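Local coordinates for SnoaL-like polyketide cyclase (Agrobacterium tumefaciens str. C58, PDB 3EHC), which is of unknown function but is a SnoaL-like polyketide cyclase of the NTF2 clan that may act on a small organic molecule, at residues I8-A11 against Y12-S15; D14-H18 against Q19-E23; L89-G93 against R94-F98. One frame throughout, in Å; residues are numbered along the deposited sequence.

Three local contacts illustrate how a small alpha+beta fold of the NTF2 clan uses near neighbours in sequence to shape a helix, its end and a tight turn. Contacts 1 and 2 share helix 5-17 and overlap at Asp14 and Ser15, their centres about 8 Å apart: contact 1 lies within the helix, and contact 2 brings the same helix to its close. Contact 3, the turn that leads into strand 96-107, has its centre about 25 Å from that of contact 1, across the centre of the chain, and its nearest atoms are about 12 Å from those of either other contact. No ligand or active site is established here, so no catalytic role can be assigned.

Contact 1 of 3, residues I8-A11 against Y12-S15; sequences IYLA and YLDS
Residues Ile8-Ala11 and Tyr12-Ser15 are consecutive turns of helix 5-17, joined by four regular i to i+4 backbone bonds, such as Tyr12 N to Ile8 O at 2.9 Å and Ser15 N to Ala11 O at 3.0 Å. The side chains sort by face. On the buried one, Tyr9 takes its CG anti to the backbone N (chi1 -172°), which sends the ring along the helix toward Leu13. Leu13 CG sits over one face of that ring, offset toward its rim, in a CH-pi contact 4.2 Å from the ring centroid, while Leu13 CD1 comes 3.7 Å from Tyr9 CE2. The Tyr12 ring meets Tyr9 obliquely, planes at 36°, with Tyr9 CE1 at its edge, 3.7 Å from Tyr12 CD2. Beyond the helix, Tyr9 rests on Leu72, Ala74 and Leu76 of strand 71-80. On the exposed face a water donates to both Leu10 O and Asp14 OD1, at 2.7 Å from Leu10 O, bridging successive turns. Both phenol groups find polar partners, Tyr9 OH in Tyr104 OH and Tyr12 OH in Tyr44 OH, and this chemistry implies that the helix joins the sheet and helix 40-54 through hydroxyl-hydroxyl hydrogen bonds as well as apolar packing.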
loop_
_atom_site.group_PDB
_atom_site.type_symbol
_atom_site.label_atom_id
_atom_site.label_comp_id
_atom_site.label_asym_id
_atom_site.label_seq_id
_atom_site.Cartn_x
_atom_site.Cartn_y
_atom_site.Cartn_z
ATOM N N ILE B 8 0.843 -18.356 8.279
ATOM C CA ILE B 8 -0.289 -18.680 7.385
ATOM C C ILE B 8 -0.102 -17.939 6.028
ATOM O O ILE B 8 -0.210 -18.543 4.955
ATOM C CB ILE B 8 -1.651 -18.340 8.042
ATOM C CG1 ILE B 8 -1.799 -19.085 9.383
ATOM C CG2 ILE B 8 -2.778 -18.695 7.114
ATOM C CD1 ILE B 8 -2.882 -18.570 10.296
ATOM N N TYR B 9 0.242 -16.651 6.108
ATOM C CA TYR B 9 0.434 -15.829 4.943
ATOM C C TYR B 9 1.579 -16.305 4.048
ATOM O O TYR B 9 1.414 -16.370 2.834
ATOM C CB TYR B 9 0.673 -14.371 5.344
ATOM C CG TYR B 9 0.695 -13.449 4.153
ATOM C CD1 TYR B 9 -0.439 -13.304 3.353
ATOM C CD2 TYR B 9 1.840 -12.714 3.816
ATOM C CE1 TYR B 9 -0.437 -12.467 2.250
ATOM C CE2 TYR B 9 1.850 -11.867 2.703
ATOM C CZ TYR B 9 0.694 -11.746 1.929
ATOM O OH TYR B 9 0.645 -10.913 0.837
ATOM N N LEU B 10 2.735 -16.611 4.636
ATOM C CA LEU B 10 3.871 -17.077 3.851
ATOM C C LEU B 10 3.570 -18.443 3.207
ATOM O O LEU B 10 4.025 -18.689 2.093
ATOM C CB LEU B 10 5.165 -17.080 4.676
ATOM C CG LEU B 10 5.751 -15.725 5.100
ATOM C CD1 LEU B 10 7.021 -15.912 5.899
ATOM C CD2 LEU B 10 6.047 -14.838 3.930
ATOM N N ALA B 11 2.774 -19.291 3.881
ATOM C CA ALA B 11 2.305 -20.564 3.310
ATOM C C ALA B 11 1.342 -20.295 2.138
ATOM O O ALA B 11 1.372 -20.979 1.131
ATOM C CB ALA B 11 1.647 -21.446 4.387
ATOM N N TYR B 12 0.505 -19.271 2.269
ATOM C CA TYR B 12 -0.403 -18.845 1.182
ATOM C C TYR B 12 0.376 -18.397 -0.051
ATOM O O TYR B 12 0.068 -18.816 -1.170
ATOM C CB TYR B 12 -1.353 -17.735 1.685
ATOM C CG TYR B 12 -2.023 -16.861 0.637
ATOM C CD1 TYR B 12 -3.033 -17.349 -0.174
ATOM C CD2 TYR B 12 -1.672 -15.520 0.502
ATOM C CE1 TYR B 12 -3.665 -16.530 -1.124
ATOM C CE2 TYR B 12 -2.272 -14.707 -0.446
ATOM C CZ TYR B 12 -3.278 -15.210 -1.253
ATOM O OH TYR B 12 -3.879 -14.384 -2.203
ATOM N N LEU B 13 1.404 -17.580 0.166
ATOM C CA LEU B 13 2.255 -17.098 -0.930
ATOM C C LEU B 13 2.999 -18.245 -1.584
ATOM O O LEU B 13 3.175 -18.247 -2.812
ATOM C CB LEU B 13 3.254 -16.023 -0.455
ATOM C CG LEU B 13 2.712 -14.668 -0.005
ATOM C CD1 LEU B 13 3.858 -13.707 0.252
ATOM C CD2 LEU B 13 1.696 -14.103 -0.994
ATOM N N ASP B 14 3.426 -19.212 -0.768
ATOM C CA ASP B 14 4.044 -20.414 -1.299
ATOM C C ASP B 14 3.140 -21.193 -2.237
ATOM O O ASP B 14 3.588 -21.646 -3.280
ATOM C CB ASP B 14 4.504 -21.356 -0.196
ATOM C CG ASP B 14 5.974 -21.570 -0.243
ATOM O OD1 ASP B 14 6.667 -20.559 0.060
ATOM O OD2 ASP B 14 6.408 -22.702 -0.620
ATOM N N SER B 15 1.881 -21.371 -1.846
ATOM C CA SER B 15 0.926 -22.076 -2.702
ATOM C C SER B 15 0.707 -21.299 -4.009
ATOM O O SER B 15 0.591 -21.893 -5.076
ATOM C CB SER B 15 -0.408 -22.382 -1.983
ATOM O OG SER B 15 -1.306 -21.285 -1.966
HETATM O O HOH W 1 6.159 -18.010 0.613
#

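Contact 2 of 3, residues D14-H18 against Q19-E23; sequences DSLNH and QAFDE
Ser15 and Ala20 meet across a Schellman motif that ends helix 5-17, with Gln19, at positive phi (50°), as its C-prime residue. Two backbone bonds define it. Ala20 N reaches back to Ser15 O at 2.9 Å and is nearly straight, with an angle of 170° at the hydrogen, whereas Gln19 N binds Leu16 O at 2.9 Å from well above the carbonyl plane. Ala20, which closes the motif, is also the centre of an inverse gamma turn, which directs the chain onward into the loop before strand 28-29.

Apolar contacts follow the same path. Ala20 CB lies 4.3 Å from Ser15 CB, and Leu16 CD1 approaches the Phe21 ring at its edge, 4.2 Å from Phe21 CE1. Helix 40-54 packs against both residues, Leu48 touching Leu16 while Val49 and Phe52 touch Phe21, which joins the end of helix 5-17 and the loop after it to helix 40-54.

Two polar side chains act at the helix end. Asn17 OD1 accepts from the backbone N of Phe60, tying the helix end to another loop. His18 holds CG anti to its carbonyl carbon (chi1 -67°), which turns the imidazole back along the helix toward Asp14. There Asp14 O receives two donors from opposite faces of its carbonyl plane, one of them the backbone N of His18. The other is the imidazole, His18 ND1 lying 2.9 Å from Asp14 O.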
loop_
_atom_site.group_PDB
_atom_site.type_symbol
_atom_site.label_atom_id
_atom_site.label_comp_id
_atom_site.label_asym_id
_atom_site.label_seq_id
_atom_site.Cartn_x
_atom_site.Cartn_y
_atom_site.Cartn_z
ATOM N N ASP B 14 3.426 -19.212 -0.768
ATOM C CA ASP B 14 4.044 -20.414 -1.299
ATOM C C ASP B 14 3.140 -21.193 -2.237
ATOM O O ASP B 14 3.588 -21.646 -3.280
ATOM C CB ASP B 14 4.504 -21.356 -0.196
ATOM C CG ASP B 14 5.974 -21.570 -0.243
ATOM O OD1 ASP B 14 6.667 -20.559 0.060
ATOM O OD2 ASP B 14 6.408 -22.702 -0.620
ATOM N N SER B 15 1.881 -21.371 -1.846
ATOM C CA SER B 15 0.926 -22.076 -2.702
ATOM C C SER B 15 0.707 -21.299 -4.009
ATOM O O SER B 15 0.591 -21.893 -5.076
ATOM C CB SER B 15 -0.408 -22.382 -1.983
ATOM O OG SER B 15 -1.306 -21.285 -1.966
ATOM N N LEU B 16 0.660 -19.973 -3.916
ATOM C CA LEU B 16 0.509 -19.098 -5.085
ATOM C C LEU B 16 1.685 -19.262 -6.046
ATOM O O LEU B 16 1.494 -19.346 -7.264
ATOM C CB LEU B 16 0.361 -17.634 -4.655
ATOM C CG LEU B 16 -1.016 -16.949 -4.605
ATOM C CD1 LEU B 16 -2.137 -17.813 -4.039
ATOM C CD2 LEU B 16 -0.919 -15.617 -3.832
ATOM N N ASN B 17 2.896 -19.330 -5.496
ATOM C CA ASN B 17 4.099 -19.520 -6.307
ATOM C C ASN B 17 4.181 -20.860 -7.004
ATOM O O ASN B 17 4.820 -20.967 -8.040
ATOM C CB ASN B 17 5.355 -19.270 -5.484
ATOM C CG ASN B 17 5.556 -17.818 -5.199
ATOM O OD1 ASN B 17 5.083 -16.958 -5.934
ATOM N ND2 ASN B 17 6.245 -17.530 -4.128
ATOM N N HIS B 18 3.550 -21.884 -6.435
ATOM C CA HIS B 18 3.422 -23.166 -7.108
ATOM C C HIS B 18 2.102 -23.269 -7.886
ATOM O O HIS B 18 1.790 -24.332 -8.428
ATOM C CB HIS B 18 3.563 -24.307 -6.112
ATOM C CG HIS B 18 4.932 -24.417 -5.519
ATOM N ND1 HIS B 18 5.275 -23.830 -4.316
ATOM C CD2 HIS B 18 6.043 -25.063 -5.956
ATOM C CE1 HIS B 18 6.540 -24.105 -4.041
ATOM N NE2 HIS B 18 7.029 -24.854 -5.018
ATOM N N GLN B 19 1.348 -22.167 -7.962
ATOM C CA GLN B 19 0.037 -22.123 -8.633
ATOM C C GLN B 19 -0.902 -23.257 -8.180
ATOM O O GLN B 19 -1.634 -23.824 -8.996
ATOM C CB GLN B 19 0.207 -22.128 -10.160
ATOM C CG GLN B 19 1.091 -20.981 -10.682
ATOM C CD GLN B 19 0.973 -20.772 -12.181
ATOM O OE1 GLN B 19 -0.123 -20.733 -12.737
ATOM N NE2 GLN B 19 2.107 -20.612 -12.837
ATOM N N ALA B 20 -0.859 -23.571 -6.879
ATOM C CA ALA B 20 -1.645 -24.657 -6.281
ATOM C C ALA B 20 -3.005 -24.105 -5.816
ATOM O O ALA B 20 -3.249 -23.958 -4.618
ATOM C CB ALA B 20 -0.871 -25.303 -5.099
ATOM N N PHE B 21 -3.884 -23.814 -6.777
ATOM C CA PHE B 21 -5.179 -23.164 -6.503
ATOM C C PHE B 21 -6.307 -24.096 -6.064
ATOM O O PHE B 21 -7.353 -23.618 -5.632
ATOM C CB PHE B 21 -5.659 -22.353 -7.713
ATOM C CG PHE B 21 -4.664 -21.335 -8.191
ATOM C CD1 PHE B 21 -3.883 -20.614 -7.282
ATOM C CD2 PHE B 21 -4.511 -21.083 -9.557
ATOM C CE1 PHE B 21 -2.959 -19.693 -7.733
ATOM C CE2 PHE B 21 -3.580 -20.149 -10.015
ATOM C CZ PHE B 21 -2.810 -19.459 -9.109
ATOM N N ASP B 22 -6.103 -25.409 -6.175
ATOM C CA ASP B 22 -7.023 -26.377 -5.585
ATOM C C ASP B 22 -6.984 -26.255 -4.066
ATOM O O ASP B 22 -7.963 -26.543 -3.391
ATOM C CB ASP B 22 -6.655 -27.816 -5.980
ATOM C CG ASP B 22 -6.775 -28.072 -7.477
ATOM O OD1 ASP B 22 -6.814 -27.104 -8.259
ATOM O OD2 ASP B 22 -6.829 -29.251 -7.871
ATOM N N GLU B 23 -5.831 -25.830 -3.546
ATOM C CA GLU B 23 -5.609 -25.632 -2.103
ATOM C C GLU B 23 -6.094 -24.264 -1.578
ATOM O O GLU B 23 -6.039 -24.024 -0.371
ATOM C CB GLU B 23 -4.096 -25.759 -1.780
ATOM C CG GLU B 23 -3.398 -26.988 -2.397
#

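Contact 3 of 3, residues L89-G93 against R94-F98; sequences LPVNG and RRVQF
This is a side-chain-to-backbone contact round a tight turn: Arg94 folds back over the type I' beta turn that runs from Val91 to Arg94, between the short strand 89-90 and strand 96-107. Asn92 and Gly93 occupy its two central positions, both with positive phi as the turn type requires, and Arg94 N closes it on Val91 O at 3.3 Å.

The same carbonyl oxygen is then taken by the arginine side chain. A bend at chi3 (-70°) brings the guanidinium round so that its NE edge faces the turn, and Val91 O lies close to the guanidinium plane, gripped side-on by Arg94 NE at 3.0 Å and by Arg94 NH2 at 3.3 Å. NH2 also makes a weak bond to Pro90 O, 2.8 Å away but poorly angled. Pro90 itself centres an inverse gamma turn, in which Val91 N bonds back to Leu89 O at 2.8 Å.

Beneath the turn, Val91 CG1 meets Val96 CG1 at 4.2 Å, and Pro82 touches both valines. Arg95 points elsewhere, to a salt bridge between NH1 and Asp79 OD1.

With two of its bonds coming from one guanidinium, the chemistry implies that the turn's closing carbonyl is held by three donors, all from Arg94, and that the cation probably draws electron density toward this oxygen.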
loop_
_atom_site.group_PDB
_atom_site.type_symbol
_atom_site.label_atom_id
_atom_site.label_comp_id
_atom_site.label_asym_id
_atom_site.label_seq_id
_atom_site.Cartn_x
_atom_site.Cartn_y
_atom_site.Cartn_z
ATOM N N LEU B 89 -1.297 -0.391 -19.364
ATOM C CA LEU B 89 -0.012 0.031 -19.865
ATOM C C LEU B 89 0.478 -1.014 -20.873
ATOM O O LEU B 89 0.389 -2.205 -20.593
ATOM C CB LEU B 89 0.984 0.123 -18.712
ATOM C CG LEU B 89 0.667 1.204 -17.690
ATOM C CD1 LEU B 89 1.669 1.154 -16.502
ATOM C CD2 LEU B 89 0.630 2.568 -18.428
ATOM N N PRO B 90 0.988 -0.583 -22.055
ATOM C CA PRO B 90 1.497 -1.569 -23.014
ATOM C C PRO B 90 2.885 -2.137 -22.665
ATOM O O PRO B 90 3.854 -1.889 -23.366
ATOM C CB PRO B 90 1.451 -0.815 -24.353
ATOM C CG PRO B 90 1.597 0.596 -23.991
ATOM C CD PRO B 90 1.081 0.784 -22.586
ATOM N N VAL B 91 2.974 -2.882 -21.560
ATOM C CA VAL B 91 4.238 -3.415 -21.089
ATOM C C VAL B 91 4.852 -4.351 -22.141
ATOM O O VAL B 91 6.038 -4.275 -22.434
ATOM C CB VAL B 91 4.102 -4.148 -19.748
ATOM C CG1 VAL B 91 5.450 -4.749 -19.313
ATOM C CG2 VAL B 91 3.592 -3.170 -18.699
ATOM N N ASN B 92 4.024 -5.221 -22.710
ATOM C CA ASN B 92 4.365 -5.932 -23.918
ATOM C C ASN B 92 5.687 -6.707 -23.834
ATOM O O ASN B 92 6.561 -6.576 -24.708
ATOM C CB ASN B 92 4.459 -4.957 -25.112
ATOM C CG ASN B 92 3.124 -4.540 -25.626
ATOM O OD1 ASN B 92 2.117 -5.167 -25.336
ATOM N ND2 ASN B 92 3.099 -3.474 -26.393
ATOM N N GLY B 93 5.828 -7.506 -22.784
ATOM C CA GLY B 93 6.940 -8.436 -22.669
ATOM C C GLY B 93 8.208 -7.848 -22.115
ATOM O O GLY B 93 9.234 -8.490 -22.083
ATOM N N ARG B 94 8.154 -6.615 -21.650
ATOM C CA ARG B 94 9.305 -6.045 -20.958
ATOM C C ARG B 94 9.248 -6.381 -19.468
ATOM O O ARG B 94 8.183 -6.379 -18.833
ATOM C CB ARG B 94 9.394 -4.546 -21.171
ATOM C CG ARG B 94 9.962 -4.166 -22.516
ATOM C CD ARG B 94 9.756 -2.701 -22.747
ATOM N NE ARG B 94 8.352 -2.440 -22.961
ATOM C CZ ARG B 94 7.820 -1.243 -23.136
ATOM N NH1 ARG B 94 8.553 -0.143 -23.141
ATOM N NH2 ARG B 94 6.522 -1.159 -23.335
ATOM N N ARG B 95 10.426 -6.635 -18.918
ATOM C CA ARG B 95 10.588 -6.872 -17.490
ATOM C C ARG B 95 10.470 -5.580 -16.678
ATOM O O ARG B 95 11.126 -4.573 -16.993
ATOM C CB ARG B 95 11.957 -7.501 -17.208
ATOM C CG ARG B 95 12.239 -7.690 -15.714
ATOM C CD ARG B 95 13.453 -8.568 -15.474
ATOM N NE ARG B 95 13.031 -9.964 -15.611
ATOM C CZ ARG B 95 13.039 -10.885 -14.643
ATOM N NH1 ARG B 95 13.504 -10.577 -13.433
ATOM N NH2 ARG B 95 12.623 -12.144 -14.887
ATOM N N VAL B 96 9.648 -5.604 -15.630
ATOM C CA VAL B 96 9.381 -4.405 -14.845
ATOM C C VAL B 96 9.358 -4.786 -13.380
ATOM O O VAL B 96 9.079 -5.918 -13.035
ATOM C CB VAL B 96 8.041 -3.701 -15.265
ATOM C CG1 VAL B 96 8.152 -3.006 -16.689
ATOM C CG2 VAL B 96 6.869 -4.676 -15.203
ATOM N N GLN B 97 9.722 -3.837 -12.522
ATOM C CA GLN B 97 9.704 -4.019 -11.085
ATOM C C GLN B 97 8.697 -3.039 -10.470
ATOM O O GLN B 97 8.680 -1.855 -10.795
ATOM C CB GLN B 97 11.072 -3.795 -10.444
ATOM C CG GLN B 97 12.147 -4.772 -10.858
ATOM C CD GLN B 97 12.722 -4.388 -12.188
ATOM O OE1 GLN B 97 12.906 -3.213 -12.444
ATOM N NE2 GLN B 97 12.975 -5.369 -13.057
ATOM N N PHE B 98 7.847 -3.545 -9.609
ATOM C CA PHE B 98 6.889 -2.704 -8.918
ATOM C C PHE B 98 6.448 -3.384 -7.645
ATOM O O PHE B 98 6.534 -4.598 -7.513
ATOM C CB PHE B 98 5.662 -2.457 -9.799
ATOM C CG PHE B 98 4.966 -3.711 -10.235
ATOM C CD1 PHE B 98 5.376 -4.385 -11.366
ATOM C CD2 PHE B 98 3.894 -4.208 -9.528
ATOM C CE1 PHE B 98 4.760 -5.538 -11.759
ATOM C CE2 PHE B 98 3.268 -5.355 -9.933
ATOM C CZ PHE B 98 3.701 -6.026 -11.052
#